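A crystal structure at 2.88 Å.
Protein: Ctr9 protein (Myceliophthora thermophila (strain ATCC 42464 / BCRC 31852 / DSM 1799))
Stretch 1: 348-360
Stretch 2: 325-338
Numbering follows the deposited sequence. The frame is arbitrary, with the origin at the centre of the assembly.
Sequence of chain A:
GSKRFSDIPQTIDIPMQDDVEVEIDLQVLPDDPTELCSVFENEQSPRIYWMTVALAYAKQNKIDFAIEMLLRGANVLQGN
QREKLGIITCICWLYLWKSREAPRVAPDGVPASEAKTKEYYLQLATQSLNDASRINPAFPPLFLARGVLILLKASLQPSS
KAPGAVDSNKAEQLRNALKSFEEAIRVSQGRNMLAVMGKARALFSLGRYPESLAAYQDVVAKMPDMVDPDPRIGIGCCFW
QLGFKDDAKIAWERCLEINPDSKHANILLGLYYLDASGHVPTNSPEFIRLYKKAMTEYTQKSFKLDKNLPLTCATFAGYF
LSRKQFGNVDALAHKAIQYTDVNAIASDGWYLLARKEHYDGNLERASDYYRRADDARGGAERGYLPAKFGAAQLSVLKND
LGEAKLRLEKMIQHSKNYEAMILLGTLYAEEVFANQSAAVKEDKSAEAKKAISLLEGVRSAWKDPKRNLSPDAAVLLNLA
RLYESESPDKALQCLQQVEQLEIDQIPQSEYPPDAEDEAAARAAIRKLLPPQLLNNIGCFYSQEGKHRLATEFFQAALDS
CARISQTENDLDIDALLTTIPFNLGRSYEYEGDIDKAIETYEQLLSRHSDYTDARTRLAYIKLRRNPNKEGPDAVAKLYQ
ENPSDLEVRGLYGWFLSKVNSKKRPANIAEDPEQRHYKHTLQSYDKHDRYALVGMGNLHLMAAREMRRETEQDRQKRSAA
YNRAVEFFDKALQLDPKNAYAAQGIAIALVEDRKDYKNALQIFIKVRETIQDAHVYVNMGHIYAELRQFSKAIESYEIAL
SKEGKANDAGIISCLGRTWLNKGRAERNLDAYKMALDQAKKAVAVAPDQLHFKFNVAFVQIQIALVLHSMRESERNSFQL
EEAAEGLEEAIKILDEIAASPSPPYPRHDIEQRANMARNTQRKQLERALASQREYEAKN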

# COMPACT_ATOMS: atom_id res chain seq x y z
N ASP A 348 -24.19 14.83 -7.43
CA ASP A 348 -24.38 14.66 -5.98
C ASP A 348 -25.61 13.84 -5.72
O ASP A 348 -25.63 12.96 -4.86
CB ASP A 348 -24.51 16.01 -5.28
CG ASP A 348 -23.19 16.73 -5.14
OD1 ASP A 348 -22.15 16.23 -5.60
OD2 ASP A 348 -23.18 17.84 -4.56
N GLY A 349 -26.65 14.10 -6.50
CA GLY A 349 -27.87 13.30 -6.44
C GLY A 349 -27.65 11.84 -6.78
O GLY A 349 -28.13 10.96 -6.07
N TRP A 350 -26.90 11.58 -7.86
CA TRP A 350 -26.64 10.20 -8.28
C TRP A 350 -25.81 9.53 -7.20
O TRP A 350 -26.04 8.38 -6.84
CB TRP A 350 -25.94 10.10 -9.66
CG TRP A 350 -26.82 10.40 -10.85
CD1 TRP A 350 -26.62 11.37 -11.79
CD2 TRP A 350 -28.04 9.74 -11.21
NE1 TRP A 350 -27.63 11.36 -12.72
CE2 TRP A 350 -28.52 10.38 -12.39
CE3 TRP A 350 -28.78 8.69 -10.66
CZ2 TRP A 350 -29.72 9.99 -13.03
CZ3 TRP A 350 -30.00 8.30 -11.31
CH2 TRP A 350 -30.44 8.96 -12.48
N TYR A 351 -24.87 10.28 -6.66
CA TYR A 351 -24.02 9.73 -5.62
C TYR A 351 -24.84 9.34 -4.40
O TYR A 351 -24.65 8.27 -3.86
CB TYR A 351 -22.93 10.72 -5.24
CG TYR A 351 -22.04 10.17 -4.18
CD1 TYR A 351 -21.17 9.12 -4.45
CD2 TYR A 351 -22.07 10.67 -2.88
CE1 TYR A 351 -20.34 8.60 -3.47
CE2 TYR A 351 -21.23 10.16 -1.90
CZ TYR A 351 -20.38 9.12 -2.20
OH TYR A 351 -19.55 8.57 -1.27
N LEU A 352 -25.78 10.17 -3.98
CA LEU A 352 -26.65 9.82 -2.85
C LEU A 352 -27.47 8.57 -3.09
O LEU A 352 -27.55 7.70 -2.23
CB LEU A 352 -27.57 10.98 -2.48
CG LEU A 352 -26.87 12.25 -1.99
CD1 LEU A 352 -27.88 13.38 -1.85
CD2 LEU A 352 -26.16 12.02 -0.68
N LEU A 353 -28.09 8.48 -4.26
CA LEU A 353 -28.82 7.28 -4.66
C LEU A 353 -27.89 6.07 -4.70
O LEU A 353 -28.25 4.99 -4.25
CB LEU A 353 -29.49 7.47 -6.02
CG LEU A 353 -30.60 8.52 -6.15
CD1 LEU A 353 -31.34 8.41 -7.47
CD2 LEU A 353 -31.59 8.40 -5.01
N ALA A 354 -26.70 6.24 -5.24
CA ALA A 354 -25.74 5.16 -5.26
C ALA A 354 -25.49 4.64 -3.83
O ALA A 354 -25.59 3.44 -3.59
CB ALA A 354 -24.42 5.59 -5.90
N ARG A 355 -25.21 5.54 -2.90
CA ARG A 355 -24.92 5.13 -1.53
C ARG A 355 -26.13 4.52 -0.86
O ARG A 355 -25.98 3.73 0.07
CB ARG A 355 -24.48 6.30 -0.67
CG ARG A 355 -23.20 6.95 -1.11
CD ARG A 355 -22.67 7.82 0.01
NE ARG A 355 -21.44 7.29 0.58
CZ ARG A 355 -21.26 6.96 1.85
NH1 ARG A 355 -22.21 7.12 2.76
NH2 ARG A 355 -20.08 6.48 2.22
N LYS A 356 -27.32 4.90 -1.28
CA LYS A 356 -28.50 4.25 -0.73
C LYS A 356 -28.60 2.80 -1.22
O LYS A 356 -28.64 1.87 -0.43
CB LYS A 356 -29.78 5.00 -1.06
CG LYS A 356 -31.00 4.16 -0.76
CD LYS A 356 -32.29 4.79 -1.24
CE LYS A 356 -33.13 3.79 -2.01
NZ LYS A 356 -32.59 3.75 -3.39
N GLU A 357 -28.65 2.62 -2.53
CA GLU A 357 -28.72 1.30 -3.15
C GLU A 357 -27.53 0.41 -2.78
O GLU A 357 -27.63 -0.81 -2.80
CB GLU A 357 -28.78 1.41 -4.68
CG GLU A 357 -30.10 1.94 -5.22
CD GLU A 357 -31.30 1.18 -4.70
OE1 GLU A 357 -32.39 1.79 -4.62
OE2 GLU A 357 -31.19 -0.02 -4.37
N HIS A 358 -26.40 1.03 -2.50
CA HIS A 358 -25.26 0.31 -1.96
C HIS A 358 -25.63 -0.27 -0.59
O HIS A 358 -25.49 -1.46 -0.37
CB HIS A 358 -24.07 1.26 -1.85
CG HIS A 358 -22.77 0.59 -1.59
ND1 HIS A 358 -21.56 1.20 -1.85
CD2 HIS A 358 -22.47 -0.63 -1.09
CE1 HIS A 358 -20.57 0.38 -1.51
NE2 HIS A 358 -21.10 -0.73 -1.05
N TYR A 359 -26.12 0.56 0.33
CA TYR A 359 -26.47 0.12 1.69
C TYR A 359 -27.47 -1.03 1.63
O TYR A 359 -27.25 -2.05 2.26
CB TYR A 359 -27.05 1.26 2.55
CG TYR A 359 -26.02 1.99 3.41
CD1 TYR A 359 -25.27 1.30 4.37
CD2 TYR A 359 -25.81 3.38 3.28
CE1 TYR A 359 -24.34 1.96 5.16
CE2 TYR A 359 -24.88 4.04 4.07
CZ TYR A 359 -24.15 3.33 5.00
OH TYR A 359 -23.24 3.99 5.77
N ASP A 360 -28.54 -0.85 0.86
CA ASP A 360 -29.61 -1.84 0.75
C ASP A 360 -29.15 -3.07 -0.03
O ASP A 360 -29.63 -4.18 0.20
CB ASP A 360 -30.84 -1.22 0.09
CG ASP A 360 -31.84 -2.26 -0.39
OD1 ASP A 360 -32.65 -2.72 0.43
OD2 ASP A 360 -31.80 -2.60 -1.60
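Stretch 2 325-338: QFGNVDALAHKAIQ

The most telling feature of this contact is a residue with no side chain: at G349 the two helix backbones come within 4.8 Å, measured from G349 CA to A333 CA. A beta carbon built on G349 would point toward stretch 2 and fall 2.7 Å from I337 CG1, a plain clash, so the approach as it stands depends on the bare glycine. A333 matches it with the smallest side chain available, its CB lying 3.8 Å from G349 O.

Stretch 2 is helical from F326 to Q338, with Q325 at the N-cap position, and it packs against the continuous helix of stretch 1 in a nearly antiparallel sense. The N-to-C directions differ by 156° (signed crossing angle -156°), and the axes approach to 8.6 Å. The register therefore runs backward: G349 faces A333, L353 lies near D330 (CA to CA 6.3 Å), and K356 lies near F326 (CA to CA 6.8 Å). The backbones are tightest at the glycine and wider at the other two pairs.

I337, an m,t rotamer, exploits the glycine. Its CD1 rests 3.7 Å from G349 C and lies over one face of W350, 3.6 Å from the centroid of the six-membered ring. The W350 CA-to-CB bond points away from stretch 2, yet its indole comes back to receive this methyl in a CH-pi contact.

One turn on, L353 is the knob, seated in a hole formed by D330, A333, H334 and I337. Its two methyls find different surroundings: CD2 packs 3.6 Å from A333 CB, while CD1 sits over a face of the H334 ring, 3.4 Å from H334 CE1. V329 backs this centre more loosely, its CG1 4.4 Å from L352 O.

K356 supplies the polar link. Its NZ donates a hydrogen bond to D330 OD1 at 2.7 Å, within a salt bridge that ties the helices together. The same NZ also bridges to E357 OE1 on its own helix, at a very short 2.3 Å in this model; the shared ammonium places positive charge between two acids whose E357 OE1 and D330 OD2 are 4.6 Å apart. The lysine works along its length, since K356 CG touches F326 CD1 at 3.3 Å. F326 then closes the contact against Y359, with F326 CZ 4.2 Å from Y359 CB. The rule to read here is small residues at the close point, a leucine knob beside it, and a charged pair toward the wider end.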

# COMPACT_ATOMS: atom_id res chain seq x y z
N GLN A 325 -32.80 6.77 6.25
CA GLN A 325 -34.23 6.91 5.97
C GLN A 325 -34.46 7.17 4.47
O GLN A 325 -34.47 8.30 3.99
CB GLN A 325 -34.77 8.04 6.84
CG GLN A 325 -36.27 8.24 6.77
CD GLN A 325 -36.73 9.26 7.81
OE1 GLN A 325 -36.08 9.41 8.86
NE2 GLN A 325 -37.83 9.95 7.53
N PHE A 326 -34.67 6.08 3.74
CA PHE A 326 -34.33 6.03 2.31
C PHE A 326 -35.44 6.40 1.33
O PHE A 326 -35.17 6.72 0.17
CB PHE A 326 -33.84 4.61 1.96
CG PHE A 326 -32.61 4.17 2.72
CD1 PHE A 326 -31.38 4.76 2.50
CD2 PHE A 326 -32.70 3.17 3.65
CE1 PHE A 326 -30.26 4.35 3.20
CE2 PHE A 326 -31.59 2.76 4.36
CZ PHE A 326 -30.37 3.36 4.13
N GLY A 327 -36.69 6.32 1.77
CA GLY A 327 -37.81 6.67 0.90
C GLY A 327 -37.76 8.14 0.54
O GLY A 327 -38.01 8.53 -0.60
N ASN A 328 -37.42 8.93 1.55
CA ASN A 328 -37.12 10.36 1.41
C ASN A 328 -35.92 10.59 0.50
O ASN A 328 -35.99 11.41 -0.43
CB ASN A 328 -36.82 10.98 2.78
CG ASN A 328 -37.91 10.71 3.80
OD1 ASN A 328 -38.59 9.69 3.74
ND2 ASN A 328 -38.07 11.60 4.75
N VAL A 329 -34.83 9.87 0.76
CA VAL A 329 -33.59 10.03 -0.01
C VAL A 329 -33.84 9.91 -1.51
O VAL A 329 -33.47 10.80 -2.27
CB VAL A 329 -32.49 9.03 0.40
CG1 VAL A 329 -31.28 9.18 -0.48
CG2 VAL A 329 -32.05 9.22 1.85
N ASP A 330 -34.49 8.82 -1.93
CA ASP A 330 -34.88 8.64 -3.35
C ASP A 330 -35.68 9.82 -3.93
O ASP A 330 -35.31 10.38 -4.95
CB ASP A 330 -35.72 7.37 -3.54
CG ASP A 330 -34.88 6.16 -3.86
OD1 ASP A 330 -33.64 6.22 -3.79
OD2 ASP A 330 -35.48 5.13 -4.18
N ALA A 331 -36.77 10.16 -3.27
CA ALA A 331 -37.68 11.17 -3.79
C ALA A 331 -36.91 12.44 -4.03
O ALA A 331 -36.83 12.93 -5.17
CB ALA A 331 -38.83 11.41 -2.82
N LEU A 332 -36.31 12.95 -2.95
CA LEU A 332 -35.51 14.18 -2.98
C LEU A 332 -34.43 14.15 -4.06
O LEU A 332 -34.50 14.89 -5.04
CB LEU A 332 -34.87 14.44 -1.60
CG LEU A 332 -35.85 14.75 -0.47
CD1 LEU A 332 -35.08 15.07 0.78
CD2 LEU A 332 -36.80 15.89 -0.82
N ALA A 333 -33.46 13.26 -3.88
CA ALA A 333 -32.34 13.17 -4.80
C ALA A 333 -32.82 13.05 -6.21
O ALA A 333 -32.24 13.67 -7.10
CB ALA A 333 -31.45 11.98 -4.46
N HIS A 334 -33.87 12.27 -6.43
CA HIS A 334 -34.44 12.15 -7.77
C HIS A 334 -34.88 13.50 -8.29
O HIS A 334 -34.50 13.88 -9.39
CB HIS A 334 -35.62 11.17 -7.85
CG HIS A 334 -35.22 9.77 -8.21
ND1 HIS A 334 -34.38 9.49 -9.27
CD2 HIS A 334 -35.57 8.58 -7.68
CE1 HIS A 334 -34.21 8.18 -9.35
NE2 HIS A 334 -34.93 7.61 -8.40
N LYS A 335 -35.65 14.21 -7.47
CA LYS A 335 -36.18 15.55 -7.81
C LYS A 335 -35.10 16.52 -8.18
O LYS A 335 -35.21 17.26 -9.15
CB LYS A 335 -36.97 16.15 -6.65
CG LYS A 335 -38.47 16.09 -6.84
CD LYS A 335 -39.02 17.23 -7.67
CE LYS A 335 -40.52 17.37 -7.42
NZ LYS A 335 -41.07 18.66 -7.88
N ALA A 336 -34.05 16.52 -7.37
CA ALA A 336 -32.87 17.32 -7.62
C ALA A 336 -32.33 17.04 -9.02
O ALA A 336 -32.23 17.95 -9.83
CB ALA A 336 -31.81 17.05 -6.56
N ILE A 337 -32.05 15.78 -9.32
CA ILE A 337 -31.47 15.38 -10.62
C ILE A 337 -32.35 15.82 -11.80
O ILE A 337 -31.84 16.22 -12.85
CB ILE A 337 -31.27 13.84 -10.68
CG1 ILE A 337 -30.27 13.37 -9.62
CG2 ILE A 337 -30.78 13.40 -12.07
CD1 ILE A 337 -30.22 11.87 -9.43
N GLN A 338 -33.66 15.75 -11.62
CA GLN A 338 -34.59 16.08 -12.70
C GLN A 338 -34.56 17.56 -13.03
O GLN A 338 -34.60 17.91 -14.21
CB GLN A 338 -36.01 15.68 -12.35
CG GLN A 338 -36.11 14.31 -11.69
CD GLN A 338 -37.51 13.73 -11.67
OE1 GLN A 338 -38.49 14.43 -11.93
NE2 GLN A 338 -37.61 12.44 -11.34